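Local coordinates for protein sulfate transporter 4.1, chloroplastic (Arabidopsis thaliana, PDB 7LHV) that cotransports sulfate with protons across the membrane as an SLC26/SulP-family symporter and may help regulate sulfate assimilation, at residues 504-508 with 520-525. Numbering follows the deposited sequence.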
# COMPACT_ATOMS: atom_id res chain seq x y z
N LEU A 504 -10.30 6.68 29.45
CA LEU A 504 -10.85 7.91 30.02
C LEU A 504 -10.97 7.81 31.54
O LEU A 504 -11.17 6.73 32.10
CB LEU A 504 -12.22 8.22 29.42
CG LEU A 504 -12.24 8.83 28.03
CD1 LEU A 504 -11.84 7.81 27.02
CD2 LEU A 504 -13.63 9.35 27.72
N GLY A 505 -10.85 8.95 32.19
CA GLY A 505 -11.00 9.02 33.63
C GLY A 505 -12.34 9.57 34.02
O GLY A 505 -13.35 8.87 33.94
N ARG A 506 -12.38 10.83 34.45
CA ARG A 506 -13.64 11.45 34.82
C ARG A 506 -14.55 11.54 33.59
O ARG A 506 -14.08 11.61 32.45
CB ARG A 506 -13.40 12.83 35.42
CG ARG A 506 -14.64 13.52 35.96
CD ARG A 506 -15.40 12.62 36.93
NE ARG A 506 -16.47 13.35 37.60
CZ ARG A 506 -17.22 12.85 38.58
NH1 ARG A 506 -17.04 11.62 39.02
NH2 ARG A 506 -18.16 13.61 39.12
N LEU A 507 -15.86 11.53 33.84
CA LEU A 507 -16.82 11.37 32.76
C LEU A 507 -16.68 12.43 31.67
O LEU A 507 -16.55 12.05 30.50
CB LEU A 507 -18.23 11.35 33.36
CG LEU A 507 -18.45 10.18 34.30
CD1 LEU A 507 -19.81 10.25 34.97
CD2 LEU A 507 -18.28 8.90 33.53
N PRO A 508 -16.67 13.76 31.97
CA PRO A 508 -16.35 14.75 30.94
C PRO A 508 -14.85 14.95 30.79
O PRO A 508 -14.35 16.08 30.73
CB PRO A 508 -17.05 16.02 31.46
CG PRO A 508 -16.94 15.89 32.93
CD PRO A 508 -17.00 14.42 33.25
N PRO A 520 -10.91 15.81 40.23
CA PRO A 520 -12.04 16.58 40.78
C PRO A 520 -12.84 15.80 41.81
O PRO A 520 -14.06 15.64 41.68
CB PRO A 520 -12.87 16.90 39.53
CG PRO A 520 -12.56 15.80 38.58
CD PRO A 520 -11.12 15.44 38.82
N GLU A 521 -12.14 15.29 42.83
CA GLU A 521 -12.69 14.54 43.96
C GLU A 521 -13.16 13.15 43.55
O GLU A 521 -13.50 12.33 44.41
CB GLU A 521 -13.83 15.32 44.63
CG GLU A 521 -13.44 16.70 45.14
CD GLU A 521 -14.64 17.54 45.52
OE1 GLU A 521 -15.78 17.07 45.33
OE2 GLU A 521 -14.44 18.67 46.01
N ALA A 522 -13.17 12.88 42.25
CA ALA A 522 -13.52 11.56 41.74
C ALA A 522 -13.07 11.49 40.29
O ALA A 522 -13.59 12.23 39.45
CB ALA A 522 -15.03 11.30 41.85
N TYR A 523 -12.10 10.62 39.99
CA TYR A 523 -11.56 10.54 38.64
C TYR A 523 -11.83 9.19 37.99
O TYR A 523 -12.43 9.15 36.91
CB TYR A 523 -10.06 10.85 38.67
CG TYR A 523 -9.53 11.34 37.35
CD1 TYR A 523 -10.03 12.49 36.76
CD2 TYR A 523 -8.51 10.66 36.70
CE1 TYR A 523 -9.55 12.94 35.55
CE2 TYR A 523 -8.02 11.11 35.49
CZ TYR A 523 -8.54 12.25 34.92
OH TYR A 523 -8.05 12.69 33.72
N THR A 524 -11.41 8.09 38.60
CA THR A 524 -11.61 6.77 38.04
C THR A 524 -12.39 5.90 39.01
O THR A 524 -12.39 6.14 40.22
CB THR A 524 -10.27 6.10 37.69
OG1 THR A 524 -10.51 4.96 36.86
CG2 THR A 524 -9.54 5.66 38.95
N TYR A 525 -13.07 4.90 38.47
CA TYR A 525 -13.92 4.01 39.25
C TYR A 525 -13.35 2.60 39.23
O TYR A 525 -12.90 2.11 38.19
CB TYR A 525 -15.35 4.00 38.71
CG TYR A 525 -15.99 5.36 38.67
CD1 TYR A 525 -16.47 5.96 39.83
CD2 TYR A 525 -16.13 6.05 37.47
CE1 TYR A 525 -17.06 7.21 39.80
CE2 TYR A 525 -16.72 7.30 37.43
CZ TYR A 525 -17.18 7.87 38.60
OH TYR A 525 -17.77 9.11 38.57
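One face of the Tyr523 ring carries backbone from the other segment: Gly505 CA makes a CH-pi contact 4.2 Å from the ring centroid and 15° off its normal, and Arg506 N lies over the same face, offset toward the rim. Because Gly505 has no side chain, the main chain itself can settle against this ring. Arg506 CB adds aliphatic contact at Tyr523 CD1, 3.6 Å away. In the same chain, the Tyr519 ring also meets Tyr523, and Tyr523 OH makes a weak hydrogen bond to Ile516 O. Gly505 to Leu507 and Pro520 to Tyr525 lie in the long loop between antiparallel strands 501-504 and 527-533 at one border of the STAS-domain sheet, and the contact lies where the two ends of this connection meet. Arg506 turns its CG away from its own backbone N (chi1 -175°) and bends at chi2, which carries it past Pro520, CG to CG 4.0 Å, toward Ala522 and Tyr525. Its NH1 lies 3.5 Å from Ala522 CB and beside Tyr525 OH, at an angle too poor for a hydrogen bond; guanidinium and phenol planes are 34° apart. Cutting the side chain back to an alanine here removes everything beyond CB and would probably leave a gap between Pro520, Ala522 and the Tyr525 hydroxyl. Leu507 CD1 approaches Tyr525 OH at 4.3 Å, and both side chains pack on Val639 of helix 635-643.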